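Local coordinates for salicylaldehyde dehydrogenase NahF (Pseudomonas putida, PDB 4JZ6), which probably catalyses the NAD+-dependent oxidation of salicylaldehyde to salicylate in the breakdown of naphthalene, at residues Leu424-Phe429 with Ile443-Val448; Ile392-Thr397 with Asn418-Gly423; Met18-Phe23 with Thr49-Ala54. All coordinates share one frame; numbering follows the deposited sequence.

Contact 1: residues Leu424-Phe429 with Ile443-Val448; sequences LSSGVF and IEYGCV
The backbone N-H of Cys-447 donates to Leu-424 O at an N-to-O distance of 2.9 Å, bent at the hydrogen to 136°. Two residues further along, the Ser-426 hydroxyl crosses to the second segment: OG donates to Cys-447 O over 3.0 Å, approaching from slightly out of the carbonyl plane. This bond depends on the first torsion of Ser-426, which sets OG between its own backbone N and carbonyl carbon (chi1 66°). Across the contact OG otherwise meets carbon, with Ile-443 CD1 at 3.4 Å and Val-448 CG2 at 3.5 Å, and Cys-447 O accepts its proton.

Ser-426 CB makes a CH-pi contact over one face of Tyr-445, 4.2 Å from the ring centroid and 23° off the ring normal. Tyr-445 CD1 also comes within 3.3 Å of Ser-425 O, while the phenol OH is bonded to Ala-417 O. Beyond Ser-426, Val-428 CG2 and Ile-443 CD1 meet tip to tip at 4.1 Å. Ser-425 OG, which brushes Cys-447 CB, has its polar partner in Thr-454 O.

Leu-424 marks the side nearest the catalytic centre, its side chain lying about 5 Å both from that of Glu-267, the predicted active-site residue, and from bound salicylaldehyde. The segments belong to a beta-alpha-beta unit of strand 425-429, helix 433-442 and strand 447-450. Val-428 packs on Ala-436 and Val-439 of that helix, strand 273-276 flanks strand 425-429 in the same sheet, and at Cys-447 and Val-448 the sheet continues in parallel into a strand of the second subunit.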
ATOM      1  N   LEU A 424       2.213   7.833 -14.880  1.00 28.66           N
ATOM      2  CA  LEU A 424       2.849   8.763 -13.948  1.00 28.41           C
ATOM      3  C   LEU A 424       2.315  10.183 -14.109  1.00 26.52           C
ATOM      4  O   LEU A 424       1.508  10.655 -13.305  1.00 25.05           O
ATOM      5  CB  LEU A 424       4.377   8.750 -14.116  1.00 26.20           C
ATOM      6  CG  LEU A 424       5.178   9.710 -13.226  1.00 28.66           C
ATOM      7  CD1 LEU A 424       4.767   9.583 -11.760  1.00 19.46           C
ATOM      8  CD2 LEU A 424       6.681   9.492 -13.378  1.00 27.17           C
ATOM      9  N   SER A 425       2.782  10.867 -15.148  1.00 23.70           N
ATOM     10  CA  SER A 425       2.391  12.247 -15.374  1.00 20.23           C
ATOM     11  C   SER A 425       1.835  12.411 -16.784  1.00 27.15           C
ATOM     12  O   SER A 425       2.033  11.547 -17.638  1.00 24.86           O
ATOM     13  CB  SER A 425       3.581  13.174 -15.159  1.00 20.14           C
ATOM     14  OG  SER A 425       3.155  14.517 -15.041  1.00 27.72           O
ATOM     15  N   SER A 426       1.134  13.516 -17.019  1.00 20.78           N
ATOM     16  CA  SER A 426       0.546  13.775 -18.327  1.00 21.56           C
ATOM     17  C   SER A 426       0.129  15.234 -18.454  1.00 21.38           C
ATOM     18  O   SER A 426      -0.089  15.924 -17.452  1.00 21.01           O
ATOM     19  CB  SER A 426      -0.666  12.872 -18.561  1.00 21.53           C
ATOM     20  OG  SER A 426      -1.710  13.204 -17.660  1.00 21.24           O
ATOM     21  N   GLY A 427       0.025  15.697 -19.695  1.00 21.93           N
ATOM     22  CA  GLY A 427      -0.442  17.043 -19.969  1.00 25.46           C
ATOM     23  C   GLY A 427      -1.482  17.018 -21.065  1.00 25.39           C
ATOM     24  O   GLY A 427      -1.385  16.208 -21.988  1.00 31.45           O
ATOM     25  N   VAL A 428      -2.482  17.890 -20.966  1.00 22.89           N
ATOM     26  CA  VAL A 428      -3.536  17.952 -21.975  1.00 23.72           C
ATOM     27  C   VAL A 428      -3.732  19.374 -22.484  1.00 23.98           C
ATOM     28  O   VAL A 428      -4.214  20.234 -21.751  1.00 27.40           O
ATOM     29  CB  VAL A 428      -4.886  17.452 -21.420  1.00 25.40           C
ATOM     30  CG1 VAL A 428      -5.933  17.474 -22.508  1.00 24.26           C
ATOM     31  CG2 VAL A 428      -4.746  16.058 -20.825  1.00 23.10           C
ATOM     32  N   PHE A 429      -3.371  19.620 -23.740  1.00 30.39           N
ATOM     33  CA  PHE A 429      -3.520  20.956 -24.315  1.00 25.10           C
ATOM     34  C   PHE A 429      -4.749  21.114 -25.207  1.00 25.85           C
ATOM     35  O   PHE A 429      -4.903  20.418 -26.209  1.00 26.30           O
ATOM     36  CB  PHE A 429      -2.264  21.367 -25.080  1.00 25.35           C
ATOM     37  CG  PHE A 429      -1.233  22.042 -24.226  1.00 24.91           C
ATOM     38  CD1 PHE A 429      -1.102  23.421 -24.237  1.00 25.22           C
ATOM     39  CD2 PHE A 429      -0.396  21.300 -23.407  1.00 24.27           C
ATOM     40  CE1 PHE A 429      -0.153  24.045 -23.455  1.00 24.89           C
ATOM     41  CE2 PHE A 429       0.549  21.919 -22.618  1.00 23.93           C
ATOM     42  CZ  PHE A 429       0.671  23.294 -22.642  1.00 24.25           C
ATOM     43  N   ILE A 443      -8.206   9.939 -18.251  1.00 26.43           N
ATOM     44  CA  ILE A 443      -6.909   9.266 -18.387  1.00 26.71           C
ATOM     45  C   ILE A 443      -6.354   8.755 -17.053  1.00 25.23           C
ATOM     46  O   ILE A 443      -6.580   9.355 -15.998  1.00 22.31           O
ATOM     47  CB  ILE A 443      -5.853  10.146 -19.105  1.00 32.02           C
ATOM     48  CG1 ILE A 443      -5.610  11.446 -18.341  1.00 22.28           C
ATOM     49  CG2 ILE A 443      -6.282  10.438 -20.540  1.00 23.54           C
ATOM     50  CD1 ILE A 443      -4.684  12.397 -19.057  1.00 33.80           C
ATOM     51  N   GLU A 444      -5.626   7.642 -17.121  1.00 25.07           N
ATOM     52  CA  GLU A 444      -5.182   6.914 -15.932  1.00 28.55           C
ATOM     53  C   GLU A 444      -3.784   7.337 -15.464  1.00 27.36           C
ATOM     54  O   GLU A 444      -2.808   6.595 -15.609  1.00 29.55           O
ATOM     55  CB  GLU A 444      -5.245   5.407 -16.204  1.00 31.27           C
ATOM     56  CG  GLU A 444      -6.670   4.884 -16.383  1.00 32.25           C
ATOM     57  CD  GLU A 444      -6.754   3.635 -17.246  1.00 40.63           C
ATOM     58  OE1 GLU A 444      -5.803   3.352 -18.004  1.00 45.87           O
ATOM     59  OE2 GLU A 444      -7.785   2.934 -17.176  1.00 46.08           O
ATOM     60  N   TYR A 445      -3.698   8.540 -14.904  1.00 24.50           N
ATOM     61  CA  TYR A 445      -2.408   9.130 -14.554  1.00 21.57           C
ATOM     62  C   TYR A 445      -2.418   9.754 -13.161  1.00 19.93           C
ATOM     63  O   TYR A 445      -3.417  10.339 -12.736  1.00 19.84           O
ATOM     64  CB  TYR A 445      -1.978  10.146 -15.627  1.00 20.72           C
ATOM     65  CG  TYR A 445      -1.586   9.459 -16.917  1.00 21.29           C
ATOM     66  CD1 TYR A 445      -0.250   9.214 -17.218  1.00 21.35           C
ATOM     67  CD2 TYR A 445      -2.554   9.013 -17.811  1.00 23.00           C
ATOM     68  CE1 TYR A 445       0.106   8.557 -18.380  1.00 21.94           C
ATOM     69  CE2 TYR A 445      -2.206   8.357 -18.974  1.00 22.42           C
ATOM     70  CZ  TYR A 445      -0.877   8.134 -19.256  1.00 22.47           C
ATOM     71  OH  TYR A 445      -0.527   7.482 -20.416  1.00 25.12           O
ATOM     72  N   GLY A 446      -1.310   9.601 -12.447  1.00 19.61           N
ATOM     73  CA  GLY A 446      -1.181  10.180 -11.126  1.00 19.11           C
ATOM     74  C   GLY A 446      -1.171  11.695 -11.177  1.00 18.98           C
ATOM     75  O   GLY A 446      -1.621  12.352 -10.239  1.00 25.61           O
ATOM     76  N   CYS A 447      -0.651  12.247 -12.270  1.00 19.24           N
ATOM     77  CA  CYS A 447      -0.610  13.694 -12.460  1.00 19.25           C
ATOM     78  C   CYS A 447      -1.151  14.085 -13.833  1.00 25.56           C
ATOM     79  O   CYS A 447      -0.683  13.580 -14.860  1.00 26.45           O
ATOM     80  CB  CYS A 447       0.820  14.204 -12.316  1.00 19.13           C
ATOM     81  SG  CYS A 447       1.679  13.575 -10.862  1.00 20.02           S
ATOM     82  N   VAL A 448      -2.138  14.981 -13.847  1.00 21.49           N
ATOM     83  CA  VAL A 448      -2.700  15.509 -15.092  1.00 20.37           C
ATOM     84  C   VAL A 448      -2.594  17.035 -15.106  1.00 23.53           C
ATOM     85  O   VAL A 448      -3.036  17.705 -14.170  1.00 23.08           O
ATOM     86  CB  VAL A 448      -4.176  15.095 -15.270  1.00 23.43           C
ATOM     87  CG1 VAL A 448      -4.770  15.755 -16.495  1.00 21.25           C
ATOM     88  CG2 VAL A 448      -4.289  13.589 -15.375  1.00 29.14           C
TER

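Contact 2: residues Ile392-Thr397 with Asn418-Gly423; sequences IYDEET and NDSVYG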
ATOM      1  N   ILE A 392       9.107   1.290 -28.979  1.00 33.19           N
ATOM      2  CA  ILE A 392       9.231   2.643 -28.435  1.00 31.36           C
ATOM      3  C   ILE A 392       7.875   3.323 -28.200  1.00 30.60           C
ATOM      4  O   ILE A 392       7.793   4.341 -27.510  1.00 32.46           O
ATOM      5  CB  ILE A 392      10.148   3.534 -29.314  1.00 30.20           C
ATOM      6  CG1 ILE A 392      10.757   4.668 -28.481  1.00 29.41           C
ATOM      7  CG2 ILE A 392       9.393   4.072 -30.514  1.00 30.58           C
ATOM      8  CD1 ILE A 392      11.856   5.426 -29.190  1.00 29.89           C
ATOM      9  N   TYR A 393       6.815   2.745 -28.761  1.00 30.12           N
ATOM     10  CA  TYR A 393       5.449   3.211 -28.520  1.00 37.46           C
ATOM     11  C   TYR A 393       5.109   3.304 -27.026  1.00 38.93           C
ATOM     12  O   TYR A 393       4.474   4.259 -26.587  1.00 38.63           O
ATOM     13  CB  TYR A 393       4.465   2.286 -29.236  1.00 38.39           C
ATOM     14  CG  TYR A 393       2.996   2.636 -29.125  1.00 36.62           C
ATOM     15  CD1 TYR A 393       2.170   1.974 -28.220  1.00 34.96           C
ATOM     16  CD2 TYR A 393       2.424   3.588 -29.959  1.00 34.01           C
ATOM     17  CE1 TYR A 393       0.821   2.268 -28.135  1.00 34.93           C
ATOM     18  CE2 TYR A 393       1.074   3.888 -29.883  1.00 36.27           C
ATOM     19  CZ  TYR A 393       0.276   3.228 -28.970  1.00 37.24           C
ATOM     20  OH  TYR A 393      -1.071   3.530 -28.892  1.00 36.85           O
ATOM     21  N   ASP A 394       5.541   2.327 -26.237  1.00 27.99           N
ATOM     22  CA  ASP A 394       5.215   2.360 -24.817  1.00 42.27           C
ATOM     23  C   ASP A 394       6.395   2.036 -23.902  1.00 45.81           C
ATOM     24  O   ASP A 394       6.310   2.220 -22.689  1.00 50.51           O
ATOM     25  CB  ASP A 394       4.030   1.439 -24.510  1.00 27.24           C
ATOM     26  CG  ASP A 394       3.396   1.735 -23.163  1.00 36.06           C
ATOM     27  OD1 ASP A 394       3.376   2.925 -22.769  1.00 29.70           O
ATOM     28  OD2 ASP A 394       2.923   0.785 -22.494  1.00 36.08           O
ATOM     29  N   GLU A 395       7.494   1.553 -24.468  1.00 27.61           N
ATOM     30  CA  GLU A 395       8.685   1.299 -23.663  1.00 32.61           C
ATOM     31  C   GLU A 395       9.361   2.610 -23.259  1.00 30.84           C
ATOM     32  O   GLU A 395       9.603   3.478 -24.098  1.00 27.06           O
ATOM     33  CB  GLU A 395       9.668   0.412 -24.423  1.00 37.12           C
ATOM     34  CG  GLU A 395       9.918  -0.932 -23.769  1.00 42.83           C
ATOM     35  CD  GLU A 395      10.363  -1.985 -24.764  1.00 44.47           C
ATOM     36  OE1 GLU A 395      11.580  -2.263 -24.827  1.00 49.77           O
ATOM     37  OE2 GLU A 395       9.495  -2.536 -25.479  1.00 42.26           O
ATOM     38  N   GLU A 396       9.659   2.750 -21.973  1.00 27.65           N
ATOM     39  CA  GLU A 396      10.326   3.947 -21.477  1.00 26.08           C
ATOM     40  C   GLU A 396      11.737   4.051 -22.042  1.00 27.67           C
ATOM     41  O   GLU A 396      12.474   3.069 -22.070  1.00 31.24           O
ATOM     42  CB  GLU A 396      10.370   3.946 -19.945  1.00 26.88           C
ATOM     43  CG  GLU A 396      10.852   5.250 -19.342  1.00 25.06           C
ATOM     44  CD  GLU A 396      10.792   5.256 -17.827  1.00 31.08           C
ATOM     45  OE1 GLU A 396      10.542   6.334 -17.247  1.00 23.17           O
ATOM     46  OE2 GLU A 396      10.998   4.183 -17.214  1.00 36.07           O
ATOM     47  N   THR A 397      12.104   5.244 -22.494  1.00 26.30           N
ATOM     48  CA  THR A 397      13.427   5.480 -23.053  1.00 45.51           C
ATOM     49  C   THR A 397      14.088   6.647 -22.329  1.00 42.66           C
ATOM     50  O   THR A 397      13.738   7.801 -22.547  1.00 50.91           O
ATOM     51  CB  THR A 397      13.345   5.806 -24.557  1.00 54.02           C
ATOM     52  OG1 THR A 397      12.748   7.096 -24.740  1.00 57.85           O
ATOM     53  CG2 THR A 397      12.516   4.757 -25.293  1.00 51.34           C
ATOM     54  N   ASN A 418      -4.497   6.013 -22.382  1.00 31.45           N
ATOM     55  CA  ASN A 418      -4.840   4.961 -21.435  1.00 30.08           C
ATOM     56  C   ASN A 418      -4.284   3.579 -21.780  1.00 32.26           C
ATOM     57  O   ASN A 418      -4.336   2.663 -20.955  1.00 34.19           O
ATOM     58  CB  ASN A 418      -6.355   4.891 -21.240  1.00 26.94           C
ATOM     59  CG  ASN A 418      -6.850   5.854 -20.179  1.00 28.90           C
ATOM     60  OD1 ASN A 418      -6.070   6.361 -19.377  1.00 28.86           O
ATOM     61  ND2 ASN A 418      -8.152   6.102 -20.163  1.00 32.20           N
ATOM     62  N   ASP A 419      -3.750   3.419 -22.988  1.00 29.83           N
ATOM     63  CA  ASP A 419      -3.226   2.112 -23.375  1.00 35.11           C
ATOM     64  C   ASP A 419      -1.761   1.903 -22.959  1.00 42.71           C
ATOM     65  O   ASP A 419      -1.191   0.831 -23.160  1.00 49.97           O
ATOM     66  CB  ASP A 419      -3.471   1.827 -24.864  1.00 37.26           C
ATOM     67  CG  ASP A 419      -2.248   2.087 -25.739  1.00 51.26           C
ATOM     68  OD1 ASP A 419      -2.063   1.325 -26.718  1.00 51.78           O
ATOM     69  OD2 ASP A 419      -1.485   3.046 -25.473  1.00 55.58           O
ATOM     70  N   SER A 420      -1.156   2.935 -22.382  1.00 37.96           N
ATOM     71  CA  SER A 420       0.179   2.797 -21.816  1.00 32.44           C
ATOM     72  C   SER A 420       0.146   1.868 -20.614  1.00 25.59           C
ATOM     73  O   SER A 420      -0.851   1.784 -19.900  1.00 29.57           O
ATOM     74  CB  SER A 420       0.731   4.156 -21.384  1.00 30.32           C
ATOM     75  OG  SER A 420       1.998   4.016 -20.765  1.00 24.20           O
ATOM     76  N   VAL A 421       1.254   1.177 -20.390  1.00 25.10           N
ATOM     77  CA  VAL A 421       1.387   0.305 -19.236  1.00 24.92           C
ATOM     78  C   VAL A 421       1.761   1.132 -18.005  1.00 24.48           C
ATOM     79  O   VAL A 421       1.729   0.639 -16.877  1.00 28.98           O
ATOM     80  CB  VAL A 421       2.444  -0.799 -19.501  1.00 28.95           C
ATOM     81  CG1 VAL A 421       3.852  -0.305 -19.177  1.00 25.29           C
ATOM     82  CG2 VAL A 421       2.102  -2.049 -18.726  1.00 32.20           C
ATOM     83  N   TYR A 422       2.107   2.398 -18.234  1.00 26.66           N
ATOM     84  CA  TYR A 422       2.454   3.327 -17.157  1.00 29.63           C
ATOM     85  C   TYR A 422       1.357   4.367 -16.957  1.00 32.50           C
ATOM     86  O   TYR A 422       0.417   4.462 -17.750  1.00 35.63           O
ATOM     87  CB  TYR A 422       3.755   4.064 -17.472  1.00 32.55           C
ATOM     88  CG  TYR A 422       4.951   3.179 -17.710  1.00 35.77           C
ATOM     89  CD1 TYR A 422       5.605   2.569 -16.648  1.00 36.25           C
ATOM     90  CD2 TYR A 422       5.445   2.973 -18.993  1.00 23.99           C
ATOM     91  CE1 TYR A 422       6.716   1.765 -16.858  1.00 37.88           C
ATOM     92  CE2 TYR A 422       6.554   2.170 -19.213  1.00 32.52           C
ATOM     93  CZ  TYR A 422       7.186   1.570 -18.142  1.00 35.68           C
ATOM     94  OH  TYR A 422       8.290   0.772 -18.348  1.00 40.98           O
ATOM     95  N   GLY A 423       1.506   5.167 -15.906  1.00 31.80           N
ATOM     96  CA  GLY A 423       0.556   6.218 -15.600  1.00 29.09           C
ATOM     97  C   GLY A 423       1.097   7.184 -14.563  1.00 25.90           C
ATOM     98  O   GLY A 423       0.510   7.345 -13.497  1.00 25.38           O
TER
HETATM   99  O   HOH W   1      10.693   1.409 -15.952  1.00 31.78           O
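The carboxylate of Asp-394 spans two consecutive residues of the other loop, each oxygen using its syn lone pair. OD1 accepts from Ser-420 OG at 2.7 Å, and OD2 accepts from the backbone N of Val-421, also at 2.7 Å, with an angle of 153° at the hydrogen. Two bonds on separate oxygens would resist rotation of the carboxylate about its CB-CG bond. CG stands anti to the backbone N (chi1 -163°), on the side facing 418-423.

Tyr-393 and Asp-419 meet tip to tip. The phenol OH donates to Asp-419 OD1 over 3.3 Å, from above the carboxylate plane, which stands 86° from the ring. Tyr-422 presents its edge to the backbone, with CE2 3.5 Å from Asp-394 O, while Val-421 CG1 lies over one of its faces.

The second shell fixes these groups. Ser-420 OG accepts from Tyr-422 N at 3.0 Å, and Arg-306 joins both loops through a salt bridge to Asp-419 OD2 and a hydrogen bond to Tyr-393 O. Glu-396 OE1 takes the N-H of Gly-270; a water donates to its OE2 at 3.1 Å and is only weakly linked to Tyr-422 OH.

The Ser-420 to Tyr-422 bond defines an ST turn, and Glu-396 and Thr-397 begin the Glu-x-Phe-Gly-Pro motif of aldehyde dehydrogenases, whose glutamate in relatives contacts the nicotinamide ribose and may do so here.

Contact 3: residues Met18-Phe23 with Thr49-Ala54; sequences MKTKLF and TESANA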
ATOM      1  N   MET A  18      36.814  13.456  -6.134  1.00 42.83           N
ATOM      2  CA  MET A  18      36.124  13.454  -4.846  1.00 35.45           C
ATOM      3  C   MET A  18      36.173  12.096  -4.139  1.00 39.63           C
ATOM      4  O   MET A  18      36.059  11.049  -4.775  1.00 38.44           O
ATOM      5  CB  MET A  18      34.674  13.890  -5.034  1.00 33.97           C
ATOM      6  CG  MET A  18      34.513  15.344  -5.416  1.00 36.54           C
ATOM      7  SD  MET A  18      32.814  15.725  -5.881  1.00 33.32           S
ATOM      8  CE  MET A  18      32.676  14.757  -7.377  1.00 58.06           C
ATOM      9  N   LYS A  19      36.337  12.122  -2.819  1.00 38.99           N
ATOM     10  CA  LYS A  19      36.373  10.900  -2.020  1.00 35.73           C
ATOM     11  C   LYS A  19      35.218  10.855  -1.009  1.00 40.53           C
ATOM     12  O   LYS A  19      35.025  11.789  -0.223  1.00 36.19           O
ATOM     13  CB  LYS A  19      37.728  10.751  -1.323  1.00 37.16           C
ATOM     14  CG  LYS A  19      38.870  10.346  -2.253  1.00 38.56           C
ATOM     15  CD  LYS A  19      40.138   9.979  -1.478  1.00 58.62           C
ATOM     16  CE  LYS A  19      41.206   9.371  -2.395  1.00 66.11           C
ATOM     17  NZ  LYS A  19      42.512   9.097  -1.702  1.00 67.15           N
ATOM     18  N   THR A  20      34.468   9.752  -1.034  1.00 38.59           N
ATOM     19  CA  THR A  20      33.197   9.626  -0.321  1.00 32.62           C
ATOM     20  C   THR A  20      33.120   8.359   0.543  1.00 36.42           C
ATOM     21  O   THR A  20      33.515   7.277   0.107  1.00 35.81           O
ATOM     22  CB  THR A  20      32.035   9.650  -1.335  1.00 31.58           C
ATOM     23  OG1 THR A  20      31.607  11.002  -1.518  1.00 32.49           O
ATOM     24  CG2 THR A  20      30.850   8.814  -0.865  1.00 30.62           C
ATOM     25  N   LYS A  21      32.612   8.493   1.769  1.00 38.65           N
ATOM     26  CA  LYS A  21      32.517   7.355   2.686  1.00 32.35           C
ATOM     27  C   LYS A  21      31.074   6.923   2.953  1.00 43.73           C
ATOM     28  O   LYS A  21      30.128   7.476   2.387  1.00 42.16           O
ATOM     29  CB  LYS A  21      33.209   7.684   4.011  1.00 32.96           C
ATOM     30  CG  LYS A  21      34.727   7.811   3.919  1.00 34.45           C
ATOM     31  CD  LYS A  21      35.373   7.833   5.298  1.00 35.16           C
ATOM     32  CE  LYS A  21      36.892   7.808   5.206  1.00 53.36           C
ATOM     33  NZ  LYS A  21      37.527   7.589   6.541  1.00 54.88           N
ATOM     34  N   LEU A  22      30.917   5.915   3.809  1.00 44.42           N
ATOM     35  CA  LEU A  22      29.605   5.516   4.324  1.00 39.06           C
ATOM     36  C   LEU A  22      29.264   6.375   5.541  1.00 41.10           C
ATOM     37  O   LEU A  22      30.151   6.992   6.136  1.00 50.75           O
ATOM     38  CB  LEU A  22      29.627   4.042   4.735  1.00 36.34           C
ATOM     39  CG  LEU A  22      29.165   2.968   3.744  1.00 36.70           C
ATOM     40  CD1 LEU A  22      29.379   3.383   2.290  1.00 30.66           C
ATOM     41  CD2 LEU A  22      29.858   1.638   4.050  1.00 31.71           C
ATOM     42  N   PHE A  23      27.991   6.413   5.921  1.00 29.57           N
ATOM     43  CA  PHE A  23      27.586   7.184   7.094  1.00 28.16           C
ATOM     44  C   PHE A  23      26.672   6.398   8.035  1.00 31.03           C
ATOM     45  O   PHE A  23      25.527   6.097   7.696  1.00 40.73           O
ATOM     46  CB  PHE A  23      26.908   8.479   6.661  1.00 27.47           C
ATOM     47  CG  PHE A  23      26.602   9.412   7.791  1.00 27.02           C
ATOM     48  CD1 PHE A  23      27.605  10.179   8.366  1.00 27.77           C
ATOM     49  CD2 PHE A  23      25.306   9.534   8.273  1.00 26.05           C
ATOM     50  CE1 PHE A  23      27.326  11.055   9.407  1.00 27.65           C
ATOM     51  CE2 PHE A  23      25.019  10.402   9.309  1.00 25.84           C
ATOM     52  CZ  PHE A  23      26.029  11.168   9.876  1.00 30.34           C
ATOM     53  N   THR A  49      34.156  10.410  -8.796  1.00 40.42           N
ATOM     54  CA  THR A  49      34.031  10.137  -7.363  1.00 35.93           C
ATOM     55  C   THR A  49      34.478   8.718  -7.007  1.00 39.59           C
ATOM     56  O   THR A  49      34.165   7.761  -7.719  1.00 34.84           O
ATOM     57  CB  THR A  49      32.576  10.328  -6.885  1.00 38.11           C
ATOM     58  OG1 THR A  49      32.075  11.579  -7.364  1.00 43.19           O
ATOM     59  CG2 THR A  49      32.487  10.291  -5.363  1.00 32.31           C
ATOM     60  N   GLU A  50      35.223   8.594  -5.912  1.00 35.40           N
ATOM     61  CA  GLU A  50      35.561   7.290  -5.353  1.00 35.99           C
ATOM     62  C   GLU A  50      34.798   7.134  -4.039  1.00 35.07           C
ATOM     63  O   GLU A  50      34.937   7.958  -3.136  1.00 39.60           O
ATOM     64  CB  GLU A  50      37.070   7.171  -5.129  1.00 37.58           C
ATOM     65  CG  GLU A  50      37.531   5.809  -4.635  1.00 38.41           C
ATOM     66  CD  GLU A  50      39.041   5.737  -4.411  1.00 46.43           C
ATOM     67  OE1 GLU A  50      39.739   6.749  -4.649  1.00 48.62           O
ATOM     68  OE2 GLU A  50      39.536   4.665  -3.996  1.00 46.21           O
ATOM     69  N   SER A  51      33.977   6.094  -3.942  1.00 34.53           N
ATOM     70  CA  SER A  51      33.121   5.911  -2.773  1.00 33.61           C
ATOM     71  C   SER A  51      33.415   4.604  -2.036  1.00 34.24           C
ATOM     72  O   SER A  51      33.855   3.626  -2.640  1.00 35.07           O
ATOM     73  CB  SER A  51      31.644   5.974  -3.177  1.00 36.81           C
ATOM     74  OG  SER A  51      30.780   5.763  -2.067  1.00 37.62           O
ATOM     75  N   ALA A  52      33.186   4.603  -0.726  1.00 33.90           N
ATOM     76  CA  ALA A  52      33.255   3.377   0.059  1.00 34.35           C
ATOM     77  C   ALA A  52      32.222   2.395  -0.485  1.00 34.64           C
ATOM     78  O   ALA A  52      31.096   2.779  -0.791  1.00 32.58           O
ATOM     79  CB  ALA A  52      32.993   3.670   1.524  1.00 33.91           C
ATOM     80  N   ASN A  53      32.617   1.134  -0.627  1.00 38.60           N
ATOM     81  CA  ASN A  53      31.738   0.125  -1.204  1.00 35.84           C
ATOM     82  C   ASN A  53      31.133  -0.751  -0.121  1.00 36.67           C
ATOM     83  O   ASN A  53      31.729  -1.744   0.277  1.00 41.14           O
ATOM     84  CB  ASN A  53      32.509  -0.734  -2.206  1.00 36.69           C
ATOM     85  CG  ASN A  53      31.597  -1.464  -3.175  1.00 36.11           C
ATOM     86  OD1 ASN A  53      30.384  -1.239  -3.204  1.00 33.98           O
ATOM     87  ND2 ASN A  53      32.184  -2.335  -3.988  1.00 36.35           N
ATOM     88  N   ALA A  54      29.945  -0.374   0.345  1.00 37.75           N
ATOM     89  CA  ALA A  54      29.293  -1.047   1.464  1.00 35.91           C
ATOM     90  C   ALA A  54      29.145  -2.545   1.254  1.00 33.12           C
ATOM     91  O   ALA A  54      28.982  -3.013   0.131  1.00 33.32           O
ATOM     92  CB  ALA A  54      27.934  -0.424   1.730  1.00 34.18           C
TER
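Glu-50 is held through both backbone polar atoms: its N donates to Met-18 O at 2.8 Å with a nearly straight angle of 173°, and its O accepts from Thr-20 N, also at 2.8 Å. Thr-20 O in turn takes the N-H of Ala-52, which continues the parallel ladder.

On the face bearing Met-18, Thr-20, Thr-49 and Ser-51, methyl groups lie against hydroxyls. Met-18 bends at its third torsion (chi3 -66°), bringing CE to within 3.2 Å of Thr-49 OG1, whose polar partner is Glu-106. Thr-20 CG2 rests 3.3 Å from Ser-51 OG. Helices 96-107 and 195-208 pack on this face. On the other, Lys-19 and Glu-50 run side by side, yet NZ stays 4.7 Å from OE1, too far for a salt bridge; OE1 is bonded to His-17, probably a remnant of the tag linker, and OE2 to Thr-36.

Leu-22 closes the far end, CD1 against Ala-52 CB at 3.7 Å and CD2 against Ala-54 CB at 3.7 Å. An alanine here would probably open a gap beside the methyls of Ala-52 and Ala-54, as the branch touching both would be gone.

With strand axes only 12° apart, this is a parallel pairing at the middle of a mixed four-stranded sheet, joining the antiparallel pairs 18-24 with 27-29 and 36-40 with 47-52.

Along the chain the contacts follow in series: contact 3 closes first, then contact 2, then contact 1. Contacts 1 and 2 are neighbours, their centres 13 Å apart, and they touch: Glu-444 N lies 2.6 Å from Asn-418 OD1, a probable hydrogen bond. Contact 1 pairs the last two strands of the seven-stranded sheet, while contact 2 joins the loops that lead into two of its strands, 401-407 and 425-429; both come near the bound salicylaldehyde, through the side chains of Leu-424 and Glu-396. Contact 3 belongs to the separate four-stranded sheet, on the opposite side of the chain's centre, with centres 39 Å from contact 1 and 36 Å from contact 2.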